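Local coordinates for putative glycosyltransferase (GalT1) (PDB 5HEA), which probably transfers a sugar from a nucleotide-linked donor; this chain is the C-terminal, glycosyltransferase family 2 part of a longer protein, at the interface of chains A and B. Numbering follows the deposited sequence. Chains: chain A/B, Putative glycosyltransferase (GalT1).

All three contacts belong to one two-fold interface between chains A and B, one pairing within a deposited assembly of six copies. Contacts 2 and 3 are neighbours, their C-alpha centres about 10 Å apart, and they share A:Glu240 and B:Gln281. Contact 1 lies about 22 Å from contact 2 and about 31 Å from contact 3. In contacts 1 and 3, helix 276-291 of one chain meets helix 195-201 and residues near 180 of the other, with the roles exchanged. Contact 2 brings the two 231-247 helices together between them. If the pairing holds outside the crystal, each C-terminal helix would help bind the partner chain.

Contact 1: the interface of chains A and B. Residues chain A 284, 287-288, 292; chain B 179, 200-201.
A:Tyr292 has just left helix 276-291, its phi of -132° marking the break, and meets B:Lys201 at the end of helix 195-201. The tyrosine CG stands anti to its own carbonyl carbon (chi1 -57°), which brings the ring alongside the lysine chain. The lysine, bent at chi2 and again at chi4, lays its CD methylene over one face of the ring, nearer the rim than the middle and 3.4 Å from A:Tyr292 CZ, a CH-pi contact. A:Leu288 comes at about a right angle to the same stretch, its CD2 methyl 3.8 Å from B:Lys201 CD. The aliphatic part of the lysine is therefore packed on both leucine and ring before its ammonium turns to polar partners.

That ammonium, NZ, gives a hydrogen bond within its own chain to the carbonyl O of B:Glu179, a poorly ordered residue, 2.9 Å away and met on an in-plane lone pair. Although opposite in charge, A:Asp287 OD2 and B:Lys201 NZ do not touch; water fills in. Water 1 joins A:Asn284 OD1 and A:Asp287 OD2 to the B:Glu179 carbonyl. Water 3 gathers A:Asp287 OD2, A:Tyr292 OH, B:Lys201 NZ and B:Glu179 OE1. Beyond the other end of the ring, water 2 lies 2.7 Å from the A:Tyr292 carbonyl O and 2.8 Å from the B:Leu200 carbonyl O.

Contact 2: the interface of chains A and B. Residues chain A 239-240, 243; chain B 239, 281, 285.
B:Glu239 and A:Glu240 lie side by side and point the same way, their carboxylates both turned to the ammonium of B:Lys285. On the packed side the two 231-247 helices come close: the carbonyl O atoms of A:Glu239 and B:Glu239 are 3.6 Å apart, the A:Ala243 CB methyl sits 3.7 Å from B:Glu239 CG, and the B:Glu239 carboxyl carbon CD is 3.9 Å from A:Glu240 CA. The B:Glu239 chain thus lies along the partner helix before its carboxylate reaches the lysine.

There B:Lys285 NZ forms two salt bridges. Across the interface it donates to A:Glu240 OE2 at 2.8 Å, on the anti lone pair, away from the second carboxylate oxygen. Within its own chain it donates to B:Glu239 OE2 at 2.5 Å, this time on the syn lone pair. A:Glu240 has CG anti to the backbone N (chi1 179°) and is extended beyond it, whereas the lysine bends at chi3 (-109°) and crosses it at about a right angle. The carboxylate planes are 61° apart, and the shared ammonium would be expected to ease the repulsion between them.

Toward B:Gln281 the fit to A:Glu240 is looser: its OE1 comes to 3.8 Å from A:Glu240 OE2, two oxygens with no bond between them. By tying a C-terminal helix to both copies of helix 231-247, the site would help hold the two chains together near the two-fold axis, if this A-B pairing, part of a six-copy assembly, persists outside the crystal.

Contact 3: the interface of chains A and B. Residues chain A 180-184, 197, 240; chain B 277, 280-281, 284.
B:Asn284, on helix 276-291, packs between the A:Gly180-A:Ile181 loop and the A:Arg197 side chain on helix 195-201. CG anti to the backbone N (chi1 168°) puts its amide beside the A:Gly180 carbonyl and the A:Arg197 guanidinium. Its CB rests 3.3 Å from the A:Gly180 carbonyl O, and CG stays beside the same oxygen. At the tip the amide divides: OD1 lies 3.5 Å from A:Ile181 CG1, while ND2 faces A:Arg197 NH1 at 2.9 Å. As built, that last pair sets two donors against each other; a flipped amide would offer its oxygen to A:Arg197 NH1 as an acceptor, so the assignment of both tip atoms is doubtful.

One turn earlier, B:Gln280 makes a clear bond. Its NE2 donates to the A:Gly180 carbonyl O at 3.0 Å; the oxygen lies close to the amide plane, although the nitrogen stands above the carbonyl plane and off its lone pairs. The glutamine bends at chi2 (-102°), which carries the amide back over the 180-182 loop, with its CD and OE1 near A:Arg182 CB.

The A:Arg197 guanidinium is held within its own chain, NH2 giving a bond to the A:Arg182 carbonyl O at 3.1 Å. B:Gln281 presents OE1 over the centre of one guanidinium face, 67° separating the two planes. Nearer the start of the helix, B:Glu277 uses a bridge: water 4 is 2.7 Å from the A:Phe183 carbonyl O and 2.6 Å from B:Glu277 OE2.

Contact 1: the interface of chains A and B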
ATOM      1  N   ASN A 284     -19.996 -23.505  10.186  1.00 20.86           N
ATOM      2  CA  ASN A 284     -20.010 -23.897  11.591  1.00 20.90           C
ATOM      3  C   ASN A 284     -21.295 -23.443  12.270  1.00 24.13           C
ATOM      4  O   ASN A 284     -21.916 -24.210  13.001  1.00 26.66           O
ATOM      5  CB  ASN A 284     -18.785 -23.350  12.322  1.00 24.24           C
ATOM      6  CG  ASN A 284     -18.894 -23.480  13.838  1.00 30.42           C
ATOM      7  OD1 ASN A 284     -19.070 -24.574  14.378  1.00 29.12           O
ATOM      8  ND2 ASN A 284     -18.768 -22.361  14.528  1.00 23.00           N
ATOM      9  N   ASP A 287     -24.057 -25.578  11.061  1.00 28.38           N
ATOM     10  CA  ASP A 287     -23.874 -26.867  11.717  1.00 31.07           C
ATOM     11  C   ASP A 287     -24.415 -26.865  13.157  1.00 29.56           C
ATOM     12  O   ASP A 287     -25.045 -27.819  13.586  1.00 31.97           O
ATOM     13  CB  ASP A 287     -22.381 -27.232  11.719  1.00 33.88           C
ATOM     14  CG  ASP A 287     -22.104 -28.614  12.301  1.00 39.42           C
ATOM     15  OD1 ASP A 287     -22.972 -29.507  12.192  1.00 41.92           O
ATOM     16  OD2 ASP A 287     -21.002 -28.809  12.859  1.00 36.57           O
ATOM     17  N   LEU A 288     -24.164 -25.793  13.899  1.00 27.10           N
ATOM     18  CA  LEU A 288     -24.615 -25.707  15.289  1.00 27.95           C
ATOM     19  C   LEU A 288     -26.136 -25.615  15.353  1.00 31.20           C
ATOM     20  O   LEU A 288     -26.785 -26.278  16.162  1.00 31.19           O
ATOM     21  CB  LEU A 288     -23.999 -24.492  15.990  1.00 21.46           C
ATOM     22  CG  LEU A 288     -22.507 -24.572  16.305  1.00 29.44           C
ATOM     23  CD1 LEU A 288     -22.001 -23.260  16.904  1.00 28.79           C
ATOM     24  CD2 LEU A 288     -22.234 -25.735  17.250  1.00 29.16           C
ATOM     25  N   TYR A 292     -27.039 -29.165  16.539  1.00 40.24           N
ATOM     26  CA  TYR A 292     -26.866 -29.068  17.985  1.00 32.08           C
ATOM     27  C   TYR A 292     -27.859 -28.122  18.648  1.00 34.02           C
ATOM     28  O   TYR A 292     -27.461 -27.316  19.483  1.00 37.02           O
ATOM     29  CB  TYR A 292     -25.436 -28.626  18.322  1.00 34.00           C
ATOM     30  CG  TYR A 292     -24.362 -29.525  17.753  1.00 30.17           C
ATOM     31  CD1 TYR A 292     -23.927 -29.374  16.441  1.00 32.15           C
ATOM     32  CD2 TYR A 292     -23.783 -30.526  18.526  1.00 32.46           C
ATOM     33  CE1 TYR A 292     -22.948 -30.200  15.909  1.00 34.01           C
ATOM     34  CE2 TYR A 292     -22.794 -31.355  18.007  1.00 37.02           C
ATOM     35  CZ  TYR A 292     -22.389 -31.189  16.696  1.00 35.89           C
ATOM     36  OH  TYR A 292     -21.406 -31.996  16.165  1.00 38.89           O
TER
ATOM     37  N   GLU B 179     -14.282 -29.803  15.263  1.00 33.26           N
ATOM     38  CA  GLU B 179     -14.729 -29.890  13.866  1.00 32.62           C
ATOM     39  C   GLU B 179     -15.405 -28.591  13.410  1.00 30.97           C
ATOM     40  O   GLU B 179     -16.470 -28.212  13.919  1.00 31.88           O
ATOM     41  CB  GLU B 179     -15.686 -31.070  13.652  1.00 43.12           C
ATOM     42  CG  GLU B 179     -16.193 -31.161  12.203  1.00 62.41           C
ATOM     43  CD  GLU B 179     -17.304 -32.189  11.989  1.00 72.85           C
ATOM     44  OE1 GLU B 179     -17.864 -32.708  12.982  1.00 72.91           O
ATOM     45  OE2 GLU B 179     -17.619 -32.470  10.813  1.00 80.91           O
ATOM     46  N   LEU B 200     -21.342 -25.179  22.898  1.00 22.28           N
ATOM     47  CA  LEU B 200     -22.580 -25.539  22.193  1.00 21.34           C
ATOM     48  C   LEU B 200     -22.489 -26.913  21.514  1.00 24.63           C
ATOM     49  O   LEU B 200     -23.509 -27.514  21.185  1.00 26.53           O
ATOM     50  CB  LEU B 200     -22.969 -24.448  21.183  1.00 20.35           C
ATOM     51  CG  LEU B 200     -23.357 -23.090  21.768  1.00 24.21           C
ATOM     52  CD1 LEU B 200     -23.439 -22.026  20.669  1.00 25.05           C
ATOM     53  CD2 LEU B 200     -24.685 -23.191  22.536  1.00 24.95           C
ATOM     54  N   LYS B 201     -21.271 -27.416  21.318  1.00 22.87           N
ATOM     55  CA  LYS B 201     -21.074 -28.747  20.747  1.00 23.40           C
ATOM     56  C   LYS B 201     -21.222 -29.826  21.816  1.00 25.33           C
ATOM     57  O   LYS B 201     -21.456 -30.988  21.493  1.00 29.60           O
ATOM     58  CB  LYS B 201     -19.684 -28.867  20.109  1.00 29.05           C
ATOM     59  CG  LYS B 201     -19.481 -28.082  18.815  1.00 33.15           C
ATOM     60  CD  LYS B 201     -20.085 -28.808  17.634  1.00 32.25           C
ATOM     61  CE  LYS B 201     -19.356 -28.457  16.340  1.00 38.44           C
ATOM     62  NZ  LYS B 201     -18.055 -29.166  16.172  1.00 32.85           N
TER
HETATM   63  O   HOH W   1     -19.044 -27.116  13.256  1.00 30.84           O
HETATM   64  O   HOH W   2     -26.175 -27.064  21.866  1.00 31.23           O
HETATM   65  O   HOH W   3     -19.370 -30.877  14.059  1.00 41.44           O

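Contact 2: the interface of chains A and B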
ATOM      1  N   GLU A 239     -27.204 -10.753  12.143  1.00 19.10           N
ATOM      2  CA  GLU A 239     -26.813 -10.975  13.547  1.00 19.59           C
ATOM      3  C   GLU A 239     -27.005  -9.725  14.400  1.00 21.89           C
ATOM      4  O   GLU A 239     -27.566  -9.778  15.484  1.00 19.95           O
ATOM      5  CB  GLU A 239     -25.364 -11.471  13.621  1.00 20.12           C
ATOM      6  CG  GLU A 239     -25.244 -12.915  13.129  1.00 22.94           C
ATOM      7  CD  GLU A 239     -23.823 -13.339  12.796  1.00 26.58           C
ATOM      8  OE1 GLU A 239     -22.917 -12.478  12.815  1.00 27.24           O
ATOM      9  OE2 GLU A 239     -23.620 -14.547  12.518  1.00 23.66           O
ATOM     10  N   GLU A 240     -26.545  -8.592  13.893  1.00 21.89           N
ATOM     11  CA  GLU A 240     -26.777  -7.304  14.546  1.00 21.70           C
ATOM     12  C   GLU A 240     -28.282  -7.036  14.763  1.00 23.57           C
ATOM     13  O   GLU A 240     -28.716  -6.618  15.845  1.00 23.71           O
ATOM     14  CB  GLU A 240     -26.141  -6.223  13.665  1.00 23.03           C
ATOM     15  CG  GLU A 240     -26.260  -4.776  14.123  1.00 27.78           C
ATOM     16  CD  GLU A 240     -25.550  -3.842  13.141  1.00 39.59           C
ATOM     17  OE1 GLU A 240     -25.809  -3.922  11.906  1.00 33.88           O
ATOM     18  OE2 GLU A 240     -24.699  -3.056  13.597  1.00 42.53           O
ATOM     19  N   ALA A 243     -29.785  -9.292  17.452  1.00 17.75           N
ATOM     20  CA  ALA A 243     -29.350  -8.862  18.781  1.00 19.47           C
ATOM     21  C   ALA A 243     -30.093  -7.611  19.263  1.00 25.38           C
ATOM     22  O   ALA A 243     -30.417  -7.481  20.444  1.00 24.19           O
ATOM     23  CB  ALA A 243     -27.827  -8.624  18.808  1.00 21.78           C
TER
ATOM     24  N   GLU B 239     -23.146  -9.776  19.282  1.00 19.10           N
ATOM     25  CA  GLU B 239     -24.277  -9.856  18.340  1.00 19.59           C
ATOM     26  C   GLU B 239     -24.361 -11.219  17.660  1.00 21.89           C
ATOM     27  O   GLU B 239     -25.419 -11.825  17.586  1.00 19.95           O
ATOM     28  CB  GLU B 239     -24.183  -8.731  17.303  1.00 20.12           C
ATOM     29  CG  GLU B 239     -24.511  -7.372  17.925  1.00 22.94           C
ATOM     30  CD  GLU B 239     -24.061  -6.185  17.090  1.00 26.58           C
ATOM     31  OE1 GLU B 239     -23.366  -6.393  16.071  1.00 27.24           O
ATOM     32  OE2 GLU B 239     -24.412  -5.037  17.461  1.00 23.66           O
ATOM     33  N   GLN B 281     -22.550   3.967  15.558  1.00 23.29           N
ATOM     34  CA  GLN B 281     -23.334   2.736  15.511  1.00 25.92           C
ATOM     35  C   GLN B 281     -23.729   2.279  16.909  1.00 21.75           C
ATOM     36  O   GLN B 281     -24.897   1.958  17.160  1.00 20.83           O
ATOM     37  CB  GLN B 281     -22.577   1.627  14.753  1.00 24.02           C
ATOM     38  CG  GLN B 281     -22.518   1.848  13.225  1.00 33.72           C
ATOM     39  CD  GLN B 281     -23.839   1.512  12.512  1.00 54.02           C
ATOM     40  OE1 GLN B 281     -24.606   0.644  12.958  1.00 55.82           O
ATOM     41  NE2 GLN B 281     -24.104   2.202  11.394  1.00 59.24           N
ATOM     42  N   LYS B 285     -27.462   2.155  18.653  1.00 20.13           N
ATOM     43  CA  LYS B 285     -27.949   0.899  19.193  1.00 22.53           C
ATOM     44  C   LYS B 285     -28.355   1.056  20.659  1.00 29.25           C
ATOM     45  O   LYS B 285     -29.421   0.593  21.069  1.00 25.53           O
ATOM     46  CB  LYS B 285     -26.910  -0.226  18.995  1.00 19.35           C
ATOM     47  CG  LYS B 285     -26.848  -0.719  17.550  1.00 26.92           C
ATOM     48  CD  LYS B 285     -25.990  -1.982  17.383  1.00 35.45           C
ATOM     49  CE  LYS B 285     -24.688  -1.683  16.653  1.00 38.93           C
ATOM     50  NZ  LYS B 285     -23.930  -2.917  16.254  1.00 31.63           N
TER

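Contact 3: the interface of chains A and B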
ATOM      1  N   GLY A 180     -28.842  10.122  14.756  1.00 29.59           N
ATOM      2  CA  GLY A 180     -27.917   9.056  15.092  1.00 28.18           C
ATOM      3  C   GLY A 180     -27.942   7.876  14.139  1.00 34.06           C
ATOM      4  O   GLY A 180     -27.247   6.879  14.367  1.00 28.02           O
ATOM      5  N   ILE A 181     -28.739   7.977  13.076  1.00 26.17           N
ATOM      6  CA  ILE A 181     -28.822   6.903  12.093  1.00 23.15           C
ATOM      7  C   ILE A 181     -28.148   7.296  10.781  1.00 29.43           C
ATOM      8  O   ILE A 181     -28.536   8.285  10.149  1.00 33.45           O
ATOM      9  CB  ILE A 181     -30.300   6.473  11.832  1.00 22.55           C
ATOM     10  CG1 ILE A 181     -30.889   5.801  13.083  1.00 24.55           C
ATOM     11  CG2 ILE A 181     -30.356   5.502  10.669  1.00 25.44           C
ATOM     12  CD1 ILE A 181     -32.375   5.447  12.968  1.00 22.47           C
ATOM     13  N   ARG A 182     -27.141   6.520  10.379  1.00 26.18           N
ATOM     14  CA  ARG A 182     -26.434   6.723   9.109  1.00 24.91           C
ATOM     15  C   ARG A 182     -26.166   5.377   8.471  1.00 29.25           C
ATOM     16  O   ARG A 182     -26.103   4.359   9.167  1.00 23.54           O
ATOM     17  CB  ARG A 182     -25.100   7.472   9.328  1.00 25.85           C
ATOM     18  CG  ARG A 182     -25.262   8.944   9.751  1.00 31.37           C
ATOM     19  CD  ARG A 182     -26.047   9.749   8.709  1.00 36.40           C
ATOM     20  NE  ARG A 182     -26.149  11.174   9.036  1.00 35.05           N
ATOM     21  CZ  ARG A 182     -27.108  11.710   9.790  1.00 41.07           C
ATOM     22  NH1 ARG A 182     -28.060  10.946  10.326  1.00 29.43           N
ATOM     23  NH2 ARG A 182     -27.114  13.019  10.017  1.00 42.05           N
ATOM     24  N   PHE A 183     -26.022   5.369   7.145  1.00 18.43           N
ATOM     25  CA  PHE A 183     -25.641   4.160   6.433  1.00 20.44           C
ATOM     26  C   PHE A 183     -24.159   3.894   6.722  1.00 23.59           C
ATOM     27  O   PHE A 183     -23.365   4.825   6.745  1.00 24.72           O
ATOM     28  CB  PHE A 183     -25.874   4.321   4.928  1.00 17.88           C
ATOM     29  CG  PHE A 183     -27.335   4.476   4.555  1.00 22.15           C
ATOM     30  CD1 PHE A 183     -27.955   5.716   4.630  1.00 21.34           C
ATOM     31  CD2 PHE A 183     -28.089   3.377   4.165  1.00 23.00           C
ATOM     32  CE1 PHE A 183     -29.312   5.869   4.308  1.00 24.18           C
ATOM     33  CE2 PHE A 183     -29.448   3.518   3.840  1.00 25.16           C
ATOM     34  CZ  PHE A 183     -30.049   4.770   3.913  1.00 22.10           C
ATOM     35  N   PRO A 184     -23.793   2.621   6.935  1.00 32.57           N
ATOM     36  CA  PRO A 184     -22.406   2.194   7.197  1.00 34.30           C
ATOM     37  C   PRO A 184     -21.480   2.335   5.987  1.00 30.08           C
ATOM     38  O   PRO A 184     -21.811   1.887   4.894  1.00 29.44           O
ATOM     39  CB  PRO A 184     -22.565   0.715   7.569  1.00 38.82           C
ATOM     40  CG  PRO A 184     -23.843   0.305   6.907  1.00 38.96           C
ATOM     41  CD  PRO A 184     -24.737   1.501   7.056  1.00 28.07           C
ATOM     42  N   ARG A 197     -33.639   0.193  11.398  1.00 21.57           N
ATOM     43  CA  ARG A 197     -33.406   1.047  12.560  1.00 22.69           C
ATOM     44  C   ARG A 197     -34.329   2.271  12.565  1.00 24.38           C
ATOM     45  O   ARG A 197     -34.777   2.717  13.619  1.00 21.79           O
ATOM     46  CB  ARG A 197     -31.931   1.434  12.677  1.00 24.40           C
ATOM     47  CG  ARG A 197     -31.026   0.209  12.839  1.00 24.11           C
ATOM     48  CD  ARG A 197     -29.585   0.589  13.076  1.00 29.25           C
ATOM     49  NE  ARG A 197     -28.819   0.722  11.836  1.00 30.83           N
ATOM     50  CZ  ARG A 197     -28.094   1.794  11.514  1.00 41.96           C
ATOM     51  NH1 ARG A 197     -28.060   2.836  12.342  1.00 39.40           N
ATOM     52  NH2 ARG A 197     -27.392   1.829  10.375  1.00 24.89           N
ATOM     53  N   GLU A 240     -26.545  -8.592  13.893  1.00 21.89           N
ATOM     54  CA  GLU A 240     -26.777  -7.304  14.546  1.00 21.70           C
ATOM     55  C   GLU A 240     -28.282  -7.036  14.763  1.00 23.57           C
ATOM     56  O   GLU A 240     -28.716  -6.618  15.845  1.00 23.71           O
ATOM     57  CB  GLU A 240     -26.141  -6.223  13.665  1.00 23.03           C
ATOM     58  CG  GLU A 240     -26.260  -4.776  14.123  1.00 27.78           C
ATOM     59  CD  GLU A 240     -25.550  -3.842  13.141  1.00 39.59           C
ATOM     60  OE1 GLU A 240     -25.809  -3.922  11.906  1.00 33.88           O
ATOM     61  OE2 GLU A 240     -24.699  -3.056  13.597  1.00 42.53           O
TER
ATOM     62  N   GLU B 277     -17.240   6.136  13.187  1.00 23.13           N
ATOM     63  CA  GLU B 277     -18.361   5.344  12.687  1.00 29.54           C
ATOM     64  C   GLU B 277     -18.815   4.301  13.721  1.00 27.34           C
ATOM     65  O   GLU B 277     -20.013   4.070  13.916  1.00 29.15           O
ATOM     66  CB  GLU B 277     -18.046   4.661  11.357  1.00 33.89           C
ATOM     67  CG  GLU B 277     -19.231   3.846  10.867  1.00 48.21           C
ATOM     68  CD  GLU B 277     -19.043   3.306   9.469  1.00 58.90           C
ATOM     69  OE1 GLU B 277     -17.987   2.697   9.195  1.00 65.36           O
ATOM     70  OE2 GLU B 277     -19.954   3.496   8.641  1.00 58.67           O
ATOM     71  N   GLN B 280     -20.854   6.071  16.388  1.00 23.19           N
ATOM     72  CA  GLN B 280     -22.192   6.358  15.888  1.00 28.58           C
ATOM     73  C   GLN B 280     -23.083   5.115  15.978  1.00 25.20           C
ATOM     74  O   GLN B 280     -24.228   5.195  16.439  1.00 24.97           O
ATOM     75  CB  GLN B 280     -22.103   6.872  14.444  1.00 31.79           C
ATOM     76  CG  GLN B 280     -23.444   7.073  13.740  1.00 45.65           C
ATOM     77  CD  GLN B 280     -23.805   5.950  12.743  1.00 53.12           C
ATOM     78  OE1 GLN B 280     -22.992   5.521  11.913  1.00 41.32           O
ATOM     79  NE2 GLN B 280     -25.050   5.487  12.820  1.00 54.60           N
ATOM     80  N   GLN B 281     -22.550   3.967  15.558  1.00 23.29           N
ATOM     81  CA  GLN B 281     -23.334   2.736  15.511  1.00 25.92           C
ATOM     82  C   GLN B 281     -23.729   2.279  16.909  1.00 21.75           C
ATOM     83  O   GLN B 281     -24.897   1.958  17.160  1.00 20.83           O
ATOM     84  CB  GLN B 281     -22.577   1.627  14.753  1.00 24.02           C
ATOM     85  CG  GLN B 281     -22.518   1.848  13.225  1.00 33.72           C
ATOM     86  CD  GLN B 281     -23.839   1.512  12.512  1.00 54.02           C
ATOM     87  OE1 GLN B 281     -24.606   0.644  12.958  1.00 55.82           O
ATOM     88  NE2 GLN B 281     -24.104   2.202  11.394  1.00 59.24           N
ATOM     89  N   ASN B 284     -26.201   4.668  18.648  1.00 20.86           N
ATOM     90  CA  ASN B 284     -27.539   4.509  18.086  1.00 20.90           C
ATOM     91  C   ASN B 284     -28.212   3.257  18.630  1.00 24.13           C
ATOM     92  O   ASN B 284     -29.378   3.296  19.014  1.00 26.66           O
ATOM     93  CB  ASN B 284     -27.489   4.482  16.559  1.00 24.24           C
ATOM     94  CG  ASN B 284     -28.804   4.032  15.932  1.00 30.42           C
ATOM     95  OD1 ASN B 284     -29.861   4.623  16.162  1.00 29.12           O
ATOM     96  ND2 ASN B 284     -28.736   2.992  15.121  1.00 23.00           N
TER
HETATM   97  O   HOH W   4     -21.739   5.384   8.785  1.00 38.66           O